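Local coordinates for monosaccharide ABC transporter substrate-binding protein, CUT2 family (Bradyrhizobium sp., PDB 4YHS), which probably captures a sugar or sugar-like solute outside the cytoplasmic membrane and hands it to an ABC transporter of the CUT2 family, at residues 63-68 with 91-96; 104-109 with 128-133. One frame throughout, in Å; residues are numbered along the deposited sequence. Where two conformers were deposited one is given.

Contact 1 (63-68 with 91-96)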
loop_
_atom_site.group_PDB
_atom_site.type_symbol
_atom_site.label_atom_id
_atom_site.label_comp_id
_atom_site.label_asym_id
_atom_site.label_seq_id
_atom_site.Cartn_x
_atom_site.Cartn_y
_atom_site.Cartn_z
ATOM N N VAL A 63 -7.908 -16.944 2.988
ATOM C CA VAL A 63 -7.531 -15.556 2.731
ATOM C C VAL A 63 -8.798 -14.800 2.335
ATOM O O VAL A 63 -9.450 -15.151 1.357
ATOM C CB VAL A 63 -6.452 -15.423 1.629
ATOM C CG1 VAL A 63 -5.974 -13.957 1.534
ATOM C CG2 VAL A 63 -5.284 -16.338 1.946
ATOM N N SER A 64 -9.117 -13.754 3.099
ATOM C CA SER A 64 -10.329 -12.942 2.901
ATOM C C SER A 64 -9.984 -11.518 2.459
ATOM O O SER A 64 -9.301 -10.773 3.180
ATOM C CB SER A 64 -11.143 -12.929 4.202
ATOM O OG SER A 64 -12.190 -11.974 4.185
ATOM N N PHE A 65 -10.403 -11.182 1.240
ATOM C CA PHE A 65 -10.124 -9.893 0.617
ATOM C C PHE A 65 -11.371 -9.033 0.640
ATOM O O PHE A 65 -12.493 -9.561 0.632
ATOM C CB PHE A 65 -9.694 -10.076 -0.833
ATOM C CG PHE A 65 -8.198 -10.238 -1.046
ATOM C CD1 PHE A 65 -7.366 -10.687 -0.060
ATOM C CD2 PHE A 65 -7.650 -9.926 -2.294
ATOM C CE1 PHE A 65 -5.973 -10.818 -0.319
ATOM C CE2 PHE A 65 -6.313 -10.057 -2.552
ATOM C CZ PHE A 65 -5.470 -10.491 -1.591
ATOM N N PRO A 66 -11.197 -7.706 0.672
ATOM C CA PRO A 66 -12.354 -6.805 0.587
ATOM C C PRO A 66 -13.062 -6.875 -0.771
ATOM O O PRO A 66 -14.288 -6.701 -0.848
ATOM C CB PRO A 66 -11.732 -5.423 0.808
ATOM C CG PRO A 66 -10.309 -5.578 0.364
ATOM C CD PRO A 66 -9.924 -6.977 0.731
ATOM N N HIS A 67 -12.284 -7.147 -1.818
ATOM C CA HIS A 67 -12.748 -7.141 -3.206
ATOM C C HIS A 67 -11.561 -7.533 -4.091
ATOM O O HIS A 67 -10.445 -7.724 -3.596
ATOM C CB HIS A 67 -13.305 -5.771 -3.602
ATOM C CG HIS A 67 -12.288 -4.664 -3.612
ATOM N ND1 HIS A 67 -11.301 -4.557 -4.569
ATOM C CD2 HIS A 67 -12.120 -3.608 -2.778
ATOM C CE1 HIS A 67 -10.566 -3.481 -4.326
ATOM N NE2 HIS A 67 -11.049 -2.885 -3.249
HETATM N N MSE A 68 -11.793 -7.612 -5.394
HETATM C CA MSE A 68 -10.734 -7.869 -6.383
HETATM C C MSE A 68 -10.972 -6.953 -7.559
HETATM O O MSE A 68 -10.928 -7.371 -8.725
HETATM C CB MSE A 68 -10.741 -9.343 -6.833
HETATM C CG MSE A 68 -9.551 -9.762 -7.645
HETATM SE SE MSE A 68 -8.030 -9.936 -6.423
HETATM C CE MSE A 68 -8.552 -11.568 -5.481
HETATM N N MSE A 91 -3.775 -22.268 -0.381
HETATM C CA MSE A 91 -4.530 -21.043 -0.183
HETATM C C MSE A 91 -5.951 -21.243 -0.689
HETATM O O MSE A 91 -6.155 -21.862 -1.721
HETATM C CB MSE A 91 -3.865 -19.873 -0.926
HETATM C CG MSE A 91 -4.829 -18.689 -1.200
HETATM SE SE MSE A 91 -4.086 -17.430 -2.422
HETATM C CE MSE A 91 -4.603 -18.417 -4.026
ATOM N N ASN A 92 -6.923 -20.730 0.055
ATOM C CA ASN A 92 -8.317 -20.668 -0.397
ATOM C C ASN A 92 -8.702 -19.204 -0.237
ATOM O O ASN A 92 -8.855 -18.729 0.889
ATOM C CB ASN A 92 -9.207 -21.621 0.425
ATOM C CG ASN A 92 -10.655 -21.177 0.496
ATOM O OD1 ASN A 92 -11.277 -20.856 -0.519
ATOM N ND2 ASN A 92 -11.209 -21.171 1.708
ATOM N N LEU A 93 -8.766 -18.458 -1.346
ATOM C CA LEU A 93 -9.017 -17.022 -1.249
ATOM C C LEU A 93 -10.450 -16.721 -1.642
ATOM O O LEU A 93 -10.954 -17.286 -2.619
ATOM C CB LEU A 93 -8.066 -16.225 -2.137
ATOM C CG LEU A 93 -8.107 -14.689 -1.997
ATOM C CD1 LEU A 93 -6.726 -14.108 -2.230
ATOM C CD2 LEU A 93 -9.110 -14.055 -2.984
ATOM N N VAL A 94 -11.100 -15.891 -0.826
ATOM C CA VAL A 94 -12.450 -15.403 -1.054
ATOM C C VAL A 94 -12.420 -13.863 -1.011
ATOM O O VAL A 94 -11.551 -13.268 -0.359
ATOM C CB VAL A 94 -13.446 -15.989 -0.009
ATOM C CG1 VAL A 94 -13.515 -17.511 -0.185
ATOM C CG2 VAL A 94 -13.035 -15.628 1.418
ATOM N N GLU A 95 -13.307 -13.213 -1.769
ATOM C CA GLU A 95 -13.379 -11.741 -1.777
ATOM C C GLU A 95 -14.846 -11.290 -1.710
ATOM O O GLU A 95 -15.734 -11.908 -2.326
ATOM C CB GLU A 95 -12.673 -11.172 -3.002
ATOM C CG GLU A 95 -13.244 -11.633 -4.314
ATOM C CD GLU A 95 -14.355 -10.769 -4.817
ATOM O OE1 GLU A 95 -15.029 -11.250 -5.731
ATOM O OE2 GLU A 95 -14.556 -9.614 -4.323
ATOM N N ALA A 96 -15.091 -10.212 -0.959
ATOM C CA ALA A 96 -16.458 -9.878 -0.550
ATOM C C ALA A 96 -17.185 -8.996 -1.550
ATOM O O ALA A 96 -18.376 -8.750 -1.396
ATOM C CB ALA A 96 -16.457 -9.211 0.801
HETATM O O HOH W 1 -14.518 -7.615 -6.170
#
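Leu93 fills the apolar centre, its CD1 methyl standing over the middle of the Phe65 ring, 3.9 Å from the centroid and 11° off the normal, a CH-pi contact. The neighbouring strands 60-65 and 90-95 belong to a right-handed beta-alpha-beta unit of the periplasmic binding protein fold, and helix 71-87, which links them, packs against this same face through Phe65, Met91 and Leu93. Leu93 CG is swung to the side opposite the backbone N (chi1 -173°), which places the fork among Val63, Phe65 and Met68, and from there the two methyls part: CD1 also meets Val63 CG1 at 3.8 Å, whereas CD2 receives the CE methyl of selenomethionine Met68, folded back by bends at chi2 and chi3. Val63 CG2 extends the patch to CG of selenomethionine Met91.

Parallel pairing runs alongside. Val63 grips both sides of Leu93, its N donating to Asn92 O and its O accepting from Val94 N at 2.8 Å. Phe65 N then reaches Val94 O, and Ala96 N closes the series on Phe65 O at 3.1 Å, a more bent bond (143°) where the strands end. On the other face Ser64 and Val94 look toward helix 102-115.

At the polar edge His67 lies near a bound bis-tris molecule, its ring meeting Trp73 edge-to-face and its ND1 accepting from Lys69 N. Glu95 bends its carboxylate over the turn that follows strand 60-65; there a water accepts from Met68 N at 2.8 Å and donates to Glu95 OE2 at 2.7 Å.

Contact 2 (104-109 with 128-133)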
loop_
_atom_site.group_PDB
_atom_site.type_symbol
_atom_site.label_atom_id
_atom_site.label_comp_id
_atom_site.label_asym_id
_atom_site.label_seq_id
_atom_site.Cartn_x
_atom_site.Cartn_y
_atom_site.Cartn_z
ATOM N N LYS A 104 -20.792 -9.565 4.189
ATOM C CA LYS A 104 -20.406 -10.699 3.354
ATOM C C LYS A 104 -19.006 -11.170 3.768
ATOM O O LYS A 104 -18.733 -12.361 3.807
ATOM C CB LYS A 104 -20.468 -10.339 1.876
ATOM C CG LYS A 104 -19.818 -11.340 0.955
ATOM C CD LYS A 104 -20.518 -12.676 0.984
ATOM C CE LYS A 104 -21.743 -12.681 0.068
ATOM N NZ LYS A 104 -21.871 -13.990 -0.641
ATOM N N GLN A 105 -18.136 -10.247 4.148
ATOM C CA GLN A 105 -16.810 -10.654 4.577
ATOM C C GLN A 105 -16.913 -11.449 5.882
ATOM O O GLN A 105 -16.255 -12.466 6.047
ATOM C CB GLN A 105 -15.889 -9.458 4.735
ATOM C CG GLN A 105 -14.515 -9.868 5.222
ATOM C CD GLN A 105 -13.511 -8.773 5.112
ATOM O OE1 GLN A 105 -13.765 -7.655 5.537
ATOM N NE2 GLN A 105 -12.340 -9.086 4.534
ATOM N N ILE A 106 -17.786 -11.021 6.789
ATOM C CA ILE A 106 -17.998 -11.756 8.013
ATOM C C ILE A 106 -18.467 -13.181 7.709
ATOM O O ILE A 106 -17.898 -14.134 8.242
ATOM C CB ILE A 106 -18.975 -11.009 8.935
ATOM C CG1 ILE A 106 -18.298 -9.725 9.445
ATOM C CG2 ILE A 106 -19.402 -11.892 10.105
ATOM C CD1 ILE A 106 -19.228 -8.818 10.240
ATOM N N SER A 107 -19.474 -13.330 6.845
ATOM C CA SER A 107 -20.005 -14.652 6.527
ATOM C C SER A 107 -18.963 -15.514 5.796
ATOM O O SER A 107 -18.862 -16.714 6.055
ATOM C CB SER A 107 -21.294 -14.543 5.691
ATOM O OG SER A 107 -21.127 -13.726 4.548
ATOM N N GLN A 108 -18.184 -14.907 4.902
ATOM C CA GLN A 108 -17.162 -15.651 4.154
ATOM C C GLN A 108 -16.062 -16.191 5.083
ATOM O O GLN A 108 -15.613 -17.337 4.932
ATOM C CB GLN A 108 -16.543 -14.774 3.058
ATOM C CG GLN A 108 -17.432 -14.546 1.869
ATOM C CD GLN A 108 -16.779 -13.660 0.827
ATOM O OE1 GLN A 108 -16.181 -12.632 1.148
ATOM N NE2 GLN A 108 -16.908 -14.049 -0.440
ATOM N N ILE A 109 -15.634 -15.370 6.038
ATOM C CA ILE A 109 -14.702 -15.812 7.084
ATOM C C ILE A 109 -15.324 -16.894 7.987
ATOM O O ILE A 109 -14.703 -17.929 8.249
ATOM C CB ILE A 109 -14.227 -14.600 7.963
ATOM C CG1 ILE A 109 -13.327 -13.676 7.137
ATOM C CG2 ILE A 109 -13.525 -15.071 9.228
ATOM C CD1 ILE A 109 -13.149 -12.238 7.716
ATOM N N ASP A 128 -12.744 -2.108 12.887
ATOM C CA ASP A 128 -13.430 -2.690 14.037
ATOM C C ASP A 128 -14.491 -3.735 13.683
ATOM O O ASP A 128 -14.947 -4.455 14.552
ATOM C CB ASP A 128 -14.155 -1.608 14.837
ATOM C CG ASP A 128 -13.258 -0.449 15.209
ATOM O OD1 ASP A 128 -12.011 -0.615 15.223
ATOM O OD2 ASP A 128 -13.821 0.632 15.495
ATOM N N GLY A 129 -14.925 -3.770 12.424
ATOM C CA GLY A 129 -16.145 -4.484 12.070
ATOM C C GLY A 129 -16.042 -6.001 12.150
ATOM O O GLY A 129 -17.047 -6.702 12.234
ATOM N N LEU A 130 -14.810 -6.503 12.081
ATOM C CA LEU A 130 -14.545 -7.943 12.143
ATOM C C LEU A 130 -14.083 -8.390 13.529
ATOM O O LEU A 130 -13.785 -9.567 13.738
ATOM C CB LEU A 130 -13.471 -8.332 11.135
ATOM C CG LEU A 130 -13.690 -7.897 9.693
ATOM C CD1 LEU A 130 -12.486 -8.347 8.888
ATOM C CD2 LEU A 130 -14.992 -8.482 9.159
ATOM N N ASN A 131 -14.027 -7.460 14.474
ATOM C CA ASN A 131 -13.494 -7.770 15.803
ATOM C C ASN A 131 -14.262 -8.890 16.521
ATOM O O ASN A 131 -13.672 -9.727 17.197
ATOM C CB ASN A 131 -13.483 -6.502 16.657
ATOM C CG ASN A 131 -12.360 -5.555 16.279
ATOM O OD1 ASN A 131 -11.623 -5.792 15.304
ATOM N ND2 ASN A 131 -12.235 -4.455 17.030
ATOM N N LYS A 132 -15.574 -8.913 16.388
ATOM C CA LYS A 132 -16.348 -9.967 17.030
ATOM C C LYS A 132 -16.001 -11.341 16.430
ATOM O O LYS A 132 -15.720 -12.298 17.165
ATOM C CB LYS A 132 -17.833 -9.675 16.896
ATOM C CG LYS A 132 -18.739 -10.721 17.486
ATOM C CD LYS A 132 -20.184 -10.253 17.403
ATOM C CE LYS A 132 -21.140 -11.235 18.057
ATOM N NZ LYS A 132 -20.785 -12.651 17.761
ATOM N N VAL A 133 -15.998 -11.453 15.107
ATOM C CA VAL A 133 -15.719 -12.751 14.499
ATOM C C VAL A 133 -14.244 -13.149 14.682
ATOM O O VAL A 133 -13.931 -14.332 14.878
ATOM C CB VAL A 133 -16.098 -12.793 12.992
ATOM C CG1 VAL A 133 -15.263 -11.798 12.146
ATOM C CG2 VAL A 133 -15.960 -14.227 12.451
#
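Leu130 lays its isobutyl end against helix 102-115, CD2 meeting Ile106 CG1 at 3.5 Å, the two side chains running antiparallel past one another. Its other methyl, CD1, approaches Gln105 OE1 at 3.7 Å and Ile109 CD1 at 4.1 Å, the Leu130 side chain lying roughly perpendicular to both. Leu130 CG stands opposite its own carbonyl carbon (chi1 -53°), which brings the fork against Gln105, Ile106 and Ile109. Gln105 is held by polar bonds to elsewhere: OE1 accepts from Ile125 N, while NE2 donates to Ser64 OG and Gly123 O. Cut back to an alanine, Leu130 would probably leave a gap beside Ile106 and Ile109 and deprive the Gln105 amide of an apolar neighbour.

The contact continues at both ends. Ile106 CD1 comes within 3.6 Å of Gly129 O, and in the first turn of helix 131-138 Val133 CG2 packs on Ile109 CG2 at 4.1 Å. A type I turn from Asp128 to Asn131 leads into that helix. No hydrogen bond joins the two segments; apolar packing between successive helices, with strand 119-122 beneath Ile109 and Leu130, is characteristic of the alpha/beta Rossmann-like lobes of periplasmic binding proteins.

How the contacts relate
Both contacts are largely buried and lie in the same lobe, their centres about 12 Å apart, but at different layers. Contact 1 is within the sheet, where backbone hydrogen bonds set the strand register and apolar side chains pack on one face; contact 2 joins helix 102-115 to the start of helix 131-138 by side-chain packing alone. Strand 90-95 runs on into helix 102-115, so the two are consecutive along the chain. They meet through glutamines of that helix: besides the link from Gln105 to Ser64, Gln108 NE2 lies 3.1 Å from Glu95 O, a probable hydrogen bond. The centre of contact 1 is about 17 Å from the centre of the chain, that of contact 2 about 22 Å.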